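PDB 5LNB: ubiquitin-like-specific protease 2 from Saccharomyces cerevisiae, which removes SUMO from modified proteins as a cysteine protease of peptidase family C48, represented here by its catalytic domain. Local coordinates for residues S213-H218 with R261-R265; F164-R168 with V206-M212; K179-I183 with L194-I199; D132-D136 with Y190-L194. One frame throughout, in Å; residues are numbered along the deposited sequence.

Contact 1: S213-H218 with R261-R265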
# COMPACT_ATOMS: atom_id res chain seq x y z
N SER A 213 10.95 0.16 -12.95
CA SER A 213 10.41 -1.19 -12.80
C SER A 213 10.65 -1.77 -11.41
O SER A 213 10.00 -2.76 -11.06
CB SER A 213 11.00 -2.11 -13.87
OG SER A 213 12.39 -2.31 -13.71
N ASP A 214 11.55 -1.19 -10.60
CA ASP A 214 11.67 -1.55 -9.19
C ASP A 214 10.68 -0.80 -8.28
O ASP A 214 10.60 -1.12 -7.09
CB ASP A 214 13.08 -1.28 -8.65
CG ASP A 214 14.12 -2.32 -9.10
OD1 ASP A 214 13.75 -3.45 -9.48
OD2 ASP A 214 15.32 -1.98 -9.06
N CYS A 215 9.94 0.19 -8.80
CA CYS A 215 9.07 0.99 -7.93
C CYS A 215 8.09 0.14 -7.13
O CYS A 215 7.81 0.43 -5.97
CB CYS A 215 8.30 2.01 -8.77
SG CYS A 215 9.34 3.35 -9.33
N GLY A 216 7.54 -0.91 -7.74
CA GLY A 216 6.59 -1.75 -7.02
C GLY A 216 7.20 -2.40 -5.79
O GLY A 216 6.51 -2.57 -4.78
N VAL A 217 8.48 -2.76 -5.87
CA VAL A 217 9.18 -3.36 -4.73
C VAL A 217 9.39 -2.33 -3.63
O VAL A 217 9.30 -2.64 -2.44
CB VAL A 217 10.53 -3.97 -5.20
CG1 VAL A 217 11.34 -4.48 -4.01
CG2 VAL A 217 10.30 -5.09 -6.19
N HIS A 218 9.71 -1.09 -4.01
CA HIS A 218 9.87 -0.03 -3.01
C HIS A 218 8.55 0.29 -2.32
O HIS A 218 8.54 0.54 -1.11
CB HIS A 218 10.46 1.21 -3.66
CG HIS A 218 11.91 1.07 -3.99
ND1 HIS A 218 12.91 1.34 -3.08
CD2 HIS A 218 12.53 0.66 -5.12
CE1 HIS A 218 14.08 1.11 -3.64
NE2 HIS A 218 13.88 0.69 -4.88
N ARG A 261 17.63 -2.95 0.03
CA ARG A 261 16.69 -2.82 -1.08
C ARG A 261 17.15 -3.62 -2.30
O ARG A 261 16.32 -4.13 -3.05
CB ARG A 261 16.50 -1.35 -1.45
CG ARG A 261 15.76 -0.53 -0.39
CD ARG A 261 14.30 -0.93 -0.29
NE ARG A 261 13.65 -0.41 0.92
CZ ARG A 261 12.72 0.54 0.94
NH1 ARG A 261 12.32 1.10 -0.20
NH2 ARG A 261 12.19 0.92 2.09
N ASN A 262 18.47 -3.73 -2.50
CA ASN A 262 18.99 -4.45 -3.66
C ASN A 262 18.55 -5.92 -3.64
O ASN A 262 18.36 -6.52 -4.70
CB ASN A 262 20.51 -4.34 -3.69
CG ASN A 262 21.12 -5.06 -4.88
OD1 ASN A 262 20.50 -5.15 -5.94
ND2 ASN A 262 22.33 -5.58 -4.70
N SER A 263 18.37 -6.50 -2.46
CA SER A 263 17.97 -7.89 -2.32
C SER A 263 16.48 -8.06 -2.03
O SER A 263 16.04 -9.19 -1.83
CB SER A 263 18.78 -8.55 -1.20
OG SER A 263 20.17 -8.37 -1.42
N ALA A 264 15.72 -6.97 -1.99
CA ALA A 264 14.33 -7.06 -1.56
C ALA A 264 13.52 -7.98 -2.46
O ALA A 264 12.70 -8.77 -1.98
CB ALA A 264 13.71 -5.66 -1.52
N ARG A 265 13.73 -7.88 -3.77
CA ARG A 265 13.02 -8.73 -4.71
C ARG A 265 13.21 -10.21 -4.38
O ARG A 265 12.25 -10.99 -4.36
CB ARG A 265 13.51 -8.43 -6.12
CG ARG A 265 12.46 -8.42 -7.17
CD ARG A 265 13.10 -8.03 -8.47
NE ARG A 265 12.74 -6.68 -8.86
CZ ARG A 265 11.66 -6.40 -9.59
NH1 ARG A 265 10.87 -7.39 -9.98
NH2 ARG A 265 11.39 -5.15 -9.93
O HOH W 1 14.91 -5.21 -7.60
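Val217 and Arg265 form the close-packed part of this buried contact, with Ala264 beside them. Val217 CG1, set anti to its own backbone N (chi1 174°), touches Ala264 CB at 3.6 Å. The other branch, Val217 CG2, lies over one face of the Arg265 guanidinium, off its middle and 3.9 Å from Arg265 CZ. On the other flank, His218 meets Arg261. Arg261 NH1 donates to His218 ND1 at 2.9 Å. The nitrogen of His218 lies in the guanidinium plane, but the donor is tilted out of the imidazole plane. Arg261 NH2 has its own acceptor in Asn222.

The looser side carries water. Here the edge of the Arg265 guanidinium faces Asp214. Arg265 NH2 forms a salt bridge to Asp214 OD1 at 2.9 Å, with an N-H...O angle of 155°; the oxygen uses its lone pair that points away from OD2. A second bond from Arg265 NE to the same oxygen is weak. Water 1 joins that pair, accepting from Arg265 NE at 2.9 Å and donating to Asp214 OD1. Arg265 NH2 also makes a weak bond to Ser213 O, while NH1 binds Asp47 O. With an alanine in place of Arg265, Asp214 would probably lose its charged mate and one flank of Val217 its cover. Asp214 OD2 is held separately by Asn211. The contact packs the end of helix 258-261 and the start of helix 264-285 against the beginning of the helix that carries Cys215. Cys215 touches His122, consistent with a papain-like (clan CA) active site whose cysteine sits at the start of a helix.

Contact 2: F164-R168 with V206-M212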
# COMPACT_ATOMS: atom_id res chain seq x y z
N PHE A 164 4.82 8.96 -1.09
CA PHE A 164 6.22 8.55 -1.15
C PHE A 164 6.49 7.75 -2.42
O PHE A 164 5.70 6.89 -2.82
CB PHE A 164 6.61 7.74 0.10
CG PHE A 164 5.55 6.77 0.58
CD1 PHE A 164 5.65 5.41 0.28
CD2 PHE A 164 4.46 7.22 1.31
CE1 PHE A 164 4.68 4.52 0.72
CE2 PHE A 164 3.48 6.33 1.74
CZ PHE A 164 3.59 4.97 1.45
N ASP A 165 7.62 8.06 -3.05
CA ASP A 165 7.95 7.59 -4.39
C ASP A 165 9.45 7.36 -4.44
O ASP A 165 10.22 8.25 -4.08
CB ASP A 165 7.51 8.62 -5.44
CG ASP A 165 7.76 8.17 -6.87
OD1 ASP A 165 8.23 7.03 -7.10
OD2 ASP A 165 7.47 8.97 -7.78
N SER A 166 9.86 6.18 -4.90
CA SER A 166 11.29 5.90 -5.03
C SER A 166 11.91 6.68 -6.18
O SER A 166 13.14 6.82 -6.20
CB SER A 166 11.53 4.40 -5.21
OG SER A 166 10.75 3.89 -6.28
N LEU A 167 11.12 7.17 -7.13
CA LEU A 167 11.65 8.07 -8.14
C LEU A 167 11.67 9.51 -7.62
O LEU A 167 10.99 9.85 -6.64
CB LEU A 167 10.85 7.98 -9.44
CG LEU A 167 10.77 6.57 -10.05
CD1 LEU A 167 10.02 6.57 -11.38
CD2 LEU A 167 12.17 5.95 -10.22
N ARG A 168 12.45 10.36 -8.28
CA ARG A 168 12.62 11.75 -7.84
C ARG A 168 11.51 12.61 -8.45
O ARG A 168 11.71 13.38 -9.39
CB ARG A 168 14.01 12.25 -8.21
CG ARG A 168 15.12 11.60 -7.37
CD ARG A 168 16.50 12.01 -7.82
NE ARG A 168 16.70 13.46 -7.69
CZ ARG A 168 17.47 14.03 -6.77
NH1 ARG A 168 18.12 13.29 -5.89
NH2 ARG A 168 17.58 15.36 -6.74
N VAL A 206 11.74 8.77 0.92
CA VAL A 206 12.05 7.35 1.07
C VAL A 206 13.29 7.07 0.23
O VAL A 206 13.64 7.90 -0.62
CB VAL A 206 10.88 6.46 0.64
CG1 VAL A 206 9.75 6.50 1.68
CG2 VAL A 206 10.38 6.88 -0.75
N PRO A 207 13.97 5.93 0.39
CA PRO A 207 15.15 5.69 -0.44
C PRO A 207 14.81 5.89 -1.91
O PRO A 207 13.72 5.55 -2.37
CB PRO A 207 15.51 4.23 -0.14
CG PRO A 207 14.86 3.94 1.19
CD PRO A 207 13.59 4.75 1.17
N GLN A 208 15.73 6.50 -2.64
CA GLN A 208 15.53 6.80 -4.04
C GLN A 208 16.46 5.94 -4.89
O GLN A 208 17.64 5.76 -4.57
CB GLN A 208 15.78 8.28 -4.33
CG GLN A 208 14.81 9.17 -3.55
CD GLN A 208 14.88 10.61 -3.96
OE1 GLN A 208 13.87 11.21 -4.34
NE2 GLN A 208 16.07 11.20 -3.88
N GLN A 209 15.90 5.40 -5.96
CA GLN A 209 16.62 4.57 -6.91
C GLN A 209 15.87 4.70 -8.23
O GLN A 209 14.66 4.47 -8.27
CB GLN A 209 16.68 3.11 -6.42
CG GLN A 209 17.92 2.33 -6.88
CD GLN A 209 17.83 1.90 -8.32
OE1 GLN A 209 16.73 1.71 -8.85
NE2 GLN A 209 18.98 1.75 -8.98
N PRO A 210 16.55 5.06 -9.32
CA PRO A 210 15.84 5.49 -10.54
C PRO A 210 15.27 4.38 -11.41
O PRO A 210 14.76 4.70 -12.49
CB PRO A 210 16.93 6.27 -11.29
CG PRO A 210 18.21 5.67 -10.85
CD PRO A 210 18.01 5.21 -9.43
N ASN A 211 15.28 3.11 -11.01
CA ASN A 211 14.67 2.04 -11.82
C ASN A 211 13.16 2.09 -11.66
O ASN A 211 12.64 1.70 -10.62
CB ASN A 211 15.15 0.66 -11.39
CG ASN A 211 16.65 0.47 -11.51
OD1 ASN A 211 17.35 1.25 -12.15
ND2 ASN A 211 17.14 -0.58 -10.87
N MET A 212 12.45 2.52 -12.70
CA MET A 212 10.99 2.58 -12.57
C MET A 212 10.40 1.20 -12.31
O MET A 212 9.47 1.05 -11.50
CB MET A 212 10.35 3.21 -13.80
CG MET A 212 8.85 3.46 -13.61
SD MET A 212 8.16 4.63 -14.78
CE MET A 212 8.20 3.67 -16.29
O HOH W 2 11.67 10.28 -1.90
O HOH W 3 12.53 2.68 -8.01
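Ser166 and Gln209 make the one direct hydrogen bond between these loops, Gln209 N to Ser166 O, 3.1 Å long. The CA of Gln208 adds a CA-H...O contact to the same oxygen. Water 3 joins the loops again: it accepts from Ser166 OG at 2.8 Å and donates to Gln209 O and Asn211 O. Ser166 OG sits between its backbone N and carbonyl carbon (chi1 53°), which turns it to this water.

Leu167 spreads its two methyls along the second loop. Leu167 CD2 lies 3.5 Å from Gln209 O, and CD1 packs on Met212 CG at 4.0 Å. At the inner end Val206 CG1 rests on Phe164 CB, 3.7 Å away. At the rim the extended Gln208 crosses Arg168, with Gln208 OE1 3.3 Å from Arg168 CG. An alanine in place of Gln208 would probably deprive Arg168 of this support and set its chain free to move.

One shell out, Asp165 OD1 accepts from Leu167 N at 2.9 Å, an Asx turn that fixes the bend. The same oxygen takes His122 NE2, and OD2 takes His171. With Cys215 touching Ser166, Leu167 and His122, this is consistent with the Cys-His-Asp site of C48 proteases.

Contact 3: K179-I183 with L194-I199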
# COMPACT_ATOMS: atom_id res chain seq x y z
N LYS A 179 -7.80 14.28 -3.08
CA LYS A 179 -8.39 15.38 -2.33
C LYS A 179 -9.88 15.51 -2.63
O LYS A 179 -10.70 15.63 -1.72
CB LYS A 179 -7.67 16.69 -2.66
CG LYS A 179 -6.21 16.71 -2.32
CD LYS A 179 -5.72 18.15 -2.20
CE LYS A 179 -4.22 18.22 -1.97
NZ LYS A 179 -3.77 19.67 -1.94
N GLU A 180 -10.25 15.49 -3.91
CA GLU A 180 -11.65 15.66 -4.27
C GLU A 180 -12.49 14.47 -3.80
O GLU A 180 -13.63 14.64 -3.35
CB GLU A 180 -11.79 15.87 -5.78
CG GLU A 180 -11.08 17.14 -6.29
CD GLU A 180 -11.73 18.45 -5.82
OE1 GLU A 180 -12.96 18.47 -5.55
OE2 GLU A 180 -11.02 19.47 -5.73
N PHE A 181 -11.93 13.26 -3.89
CA PHE A 181 -12.59 12.09 -3.35
C PHE A 181 -12.93 12.28 -1.88
O PHE A 181 -14.06 12.01 -1.45
CB PHE A 181 -11.70 10.86 -3.53
CG PHE A 181 -12.15 9.69 -2.71
CD1 PHE A 181 -13.22 8.90 -3.13
CD2 PHE A 181 -11.54 9.39 -1.50
CE1 PHE A 181 -13.65 7.83 -2.37
CE2 PHE A 181 -11.96 8.32 -0.74
CZ PHE A 181 -13.02 7.53 -1.17
N LEU A 182 -11.97 12.76 -1.09
CA LEU A 182 -12.19 12.91 0.34
C LEU A 182 -13.28 13.93 0.62
O LEU A 182 -14.07 13.78 1.55
CB LEU A 182 -10.90 13.33 1.04
CG LEU A 182 -9.82 12.26 1.06
CD1 LEU A 182 -8.51 12.85 1.61
CD2 LEU A 182 -10.31 11.04 1.87
N ILE A 183 -13.33 15.00 -0.18
CA ILE A 183 -14.32 16.03 0.03
C ILE A 183 -15.71 15.49 -0.26
O ILE A 183 -16.65 15.70 0.52
CB ILE A 183 -14.01 17.26 -0.85
CG1 ILE A 183 -12.73 17.93 -0.35
CG2 ILE A 183 -15.17 18.23 -0.85
CD1 ILE A 183 -12.28 19.10 -1.21
N LEU A 194 -16.07 19.68 3.79
CA LEU A 194 -14.63 19.59 4.00
C LEU A 194 -13.92 20.52 3.03
O LEU A 194 -14.12 20.43 1.81
CB LEU A 194 -14.15 18.15 3.82
CG LEU A 194 -12.66 17.96 4.10
CD1 LEU A 194 -12.37 18.37 5.55
CD2 LEU A 194 -12.27 16.52 3.85
N ASP A 195 -13.09 21.41 3.57
CA ASP A 195 -12.39 22.39 2.75
C ASP A 195 -11.13 21.78 2.16
O ASP A 195 -10.31 21.19 2.88
CB ASP A 195 -12.05 23.62 3.59
CG ASP A 195 -12.05 24.89 2.77
OD1 ASP A 195 -11.98 24.78 1.52
OD2 ASP A 195 -12.12 26.00 3.35
N LYS A 196 -10.98 21.91 0.84
CA LYS A 196 -9.79 21.39 0.17
C LYS A 196 -8.50 21.93 0.79
O LYS A 196 -7.50 21.21 0.86
CB LYS A 196 -9.85 21.73 -1.32
CG LYS A 196 -8.86 20.98 -2.21
CD LYS A 196 -9.30 21.09 -3.66
CE LYS A 196 -8.32 20.45 -4.61
NZ LYS A 196 -8.85 20.43 -6.01
N THR A 197 -8.51 23.18 1.25
CA THR A 197 -7.28 23.71 1.84
C THR A 197 -6.94 23.06 3.17
O THR A 197 -5.83 23.26 3.67
CB THR A 197 -7.37 25.23 2.03
OG1 THR A 197 -8.39 25.54 2.99
CG2 THR A 197 -7.71 25.90 0.72
N GLN A 198 -7.86 22.29 3.75
CA GLN A 198 -7.58 21.46 4.92
C GLN A 198 -6.82 20.19 4.57
O GLN A 198 -6.38 19.47 5.48
CB GLN A 198 -8.88 21.08 5.62
CG GLN A 198 -9.24 21.89 6.84
CD GLN A 198 -10.50 21.35 7.51
OE1 GLN A 198 -11.62 21.57 7.04
NE2 GLN A 198 -10.32 20.60 8.60
N ILE A 199 -6.67 19.88 3.28
CA ILE A 199 -6.08 18.63 2.82
C ILE A 199 -4.74 18.95 2.17
O ILE A 199 -4.68 19.71 1.19
CB ILE A 199 -7.01 17.89 1.85
CG1 ILE A 199 -8.43 17.82 2.45
CG2 ILE A 199 -6.48 16.50 1.53
CD1 ILE A 199 -9.41 17.17 1.55
O HOH W 4 -4.77 22.16 -0.40
O HOH W 5 -17.32 17.73 1.91
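Glu180 brings the one flat side-chain group that meets the other segment, its carboxylate, to Lys196. Lys196 NZ stands at Glu180 OE2 in a salt bridge, modelled too short for its exact length to be trusted. The extended Lys196 chain crosses Glu180 at a slant. Asp176 gives the same ammonium group a second carboxylate.

Behind the charges the packing is aliphatic. Ile183 CG1 touches Ile199 CD1 at 3.9 Å, and Ile183 CD1 lies on Lys196 CB at 3.6 Å. Ile199 CD1 also lies 4.2 Å from Leu182 CB. Lys179 and Ile199 run past each other in opposite directions, with Lys179 CG and Ile199 CG2 3.9 Å apart. This extended run (chi2 -159°) carries Lys179 NZ to Ile199 O, a weak bond of 3.3 Å. Water 4 reinforces it, accepting a hydrogen bond from Lys179 NZ and donating one to Ile199 O. Water 5 accepts from Leu194 N at 3.0 Å and donates to Ile183 O.

Helix 172-190 is thus joined to the returning chain through an apolar core with charge and water at its borders. The two carboxylates round Lys196 would probably favour its charged form.

Contact 4: D132-D136 with Y190-L194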
# COMPACT_ATOMS: atom_id res chain seq x y z
N ASP A 132 -9.47 10.62 11.18
CA ASP A 132 -10.17 10.35 12.43
C ASP A 132 -10.20 11.56 13.35
O ASP A 132 -10.89 11.51 14.38
CB ASP A 132 -9.54 9.15 13.15
CG ASP A 132 -8.11 9.42 13.61
OD1 ASP A 132 -7.31 9.99 12.82
OD2 ASP A 132 -7.78 9.06 14.76
N ALA A 133 -9.48 12.63 13.03
CA ALA A 133 -9.62 13.87 13.79
C ALA A 133 -10.67 14.79 13.20
O ALA A 133 -11.22 15.64 13.92
CB ALA A 133 -8.28 14.60 13.86
N ILE A 134 -10.99 14.64 11.91
CA ILE A 134 -11.98 15.50 11.28
C ILE A 134 -13.36 15.27 11.89
O ILE A 134 -14.05 16.22 12.29
CB ILE A 134 -12.01 15.28 9.76
CG1 ILE A 134 -10.69 15.75 9.13
CG2 ILE A 134 -13.21 16.00 9.16
CD1 ILE A 134 -10.39 17.23 9.39
N LEU A 135 -13.79 14.01 11.97
CA LEU A 135 -15.10 13.70 12.53
C LEU A 135 -15.27 14.29 13.93
O LEU A 135 -16.28 14.93 14.23
CB LEU A 135 -15.31 12.19 12.56
CG LEU A 135 -15.81 11.51 11.28
CD1 LEU A 135 -15.95 10.01 11.51
CD2 LEU A 135 -17.11 12.14 10.83
N ASP A 136 -14.28 14.07 14.80
CA ASP A 136 -14.38 14.57 16.17
C ASP A 136 -14.57 16.08 16.20
O ASP A 136 -15.18 16.62 17.13
CB ASP A 136 -13.14 14.18 16.97
CG ASP A 136 -12.77 12.71 16.81
OD1 ASP A 136 -13.47 12.01 16.04
OD2 ASP A 136 -11.80 12.25 17.45
N TYR A 190 -20.95 11.60 5.85
CA TYR A 190 -21.12 12.29 7.12
C TYR A 190 -21.77 13.65 7.00
O TYR A 190 -21.92 14.32 8.02
CB TYR A 190 -19.77 12.45 7.82
CG TYR A 190 -18.87 11.25 7.77
CD1 TYR A 190 -19.11 10.13 8.57
CD2 TYR A 190 -17.75 11.23 6.92
CE1 TYR A 190 -18.27 9.02 8.53
CE2 TYR A 190 -16.91 10.13 6.87
CZ TYR A 190 -17.17 9.03 7.67
OH TYR A 190 -16.32 7.94 7.61
N SER A 191 -22.16 14.10 5.81
CA SER A 191 -22.76 15.41 5.64
C SER A 191 -21.84 16.53 6.13
O SER A 191 -22.29 17.56 6.62
CB SER A 191 -24.12 15.50 6.35
OG SER A 191 -25.05 14.66 5.71
N ILE A 192 -20.54 16.31 6.00
CA ILE A 192 -19.52 17.26 6.44
C ILE A 192 -19.03 18.04 5.23
O ILE A 192 -18.73 17.45 4.18
CB ILE A 192 -18.35 16.54 7.14
CG1 ILE A 192 -18.69 16.28 8.61
CG2 ILE A 192 -17.06 17.32 6.98
CD1 ILE A 192 -17.64 15.41 9.31
N GLN A 193 -18.96 19.35 5.36
CA GLN A 193 -18.37 20.21 4.34
C GLN A 193 -16.87 20.31 4.63
O GLN A 193 -16.46 20.92 5.62
CB GLN A 193 -19.04 21.58 4.33
CG GLN A 193 -20.43 21.57 3.70
CD GLN A 193 -21.11 22.92 3.79
OE1 GLN A 193 -21.57 23.33 4.85
NE2 GLN A 193 -21.18 23.63 2.66
N LEU A 194 -16.07 19.68 3.79
CA LEU A 194 -14.63 19.59 4.00
C LEU A 194 -13.92 20.52 3.03
O LEU A 194 -14.12 20.43 1.81
CB LEU A 194 -14.15 18.15 3.82
CG LEU A 194 -12.66 17.96 4.10
CD1 LEU A 194 -12.37 18.37 5.55
CD2 LEU A 194 -12.27 16.52 3.85
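Leu135 meets Tyr190 because both side chains leave the backbone with CG anti to the carbonyl carbon, at chi1 -83° and -42°. The two side chains thereby cross at about a right angle. Leu135 CD2 stands over one face of the Tyr190 ring, 3.8 Å from its centroid and 21° off the normal, a CH-pi contact. It lies off the middle, nearest CG and CD1 of the ring. Leu135 CD1 reaches along the same ring to Tyr190 CE1, 3.9 Å away.

Ile192 takes CD2 of Leu135 from another direction, with Ile192 CD1 3.6 Å from that methyl, so that CD2 touches both the ring face and the isoleucine tip. Farther in, Ile134 CG2 makes looser contacts, 4.4 Å to Leu194 CD1 and 4.5 Å to Ile192 CD1.

The backbones stay apart; the nearest CA atoms, those of Leu135 and Tyr190, are 8.2 Å from each other. Ser191 leaves helix 172-190 with positive phi, and the chain after it presents Ile192 and Leu194 to the weakly bonded helix 131-136. Tyr190 OH is hydrogen-bonded to Asp106 and to Phe108 N, which fixes the far end of the ring.

No hydrogen bond joins the two segments. The attachment is apolar and rests on methyl groups and one ring face, so shape rather than polar pairing probably decides how these two segments fit.

In the fold
From the N terminus, helix 131-136 supplies the first half of contact 4. Strand 159-164 then leads into the first half of contact 2. Helix 172-190 opens contact 3, and its end with the turn beyond closes contact 4. Contact 3 closes from Leu194 on, the residue it shares with contact 4, so the two cross; they tie helices 131-136 and 172-190 to the chain leading into strand 199-203. Contact 2 closes after that strand. It encloses contact 3 along the chain and crosses contact 4. Contact 1 opens next, on helix 215-228, and closes at the start of helix 264-285. Contacts 1 and 2 touch near Cys215. Contacts 3 and 4 lie together across the chain's centre from contact 1.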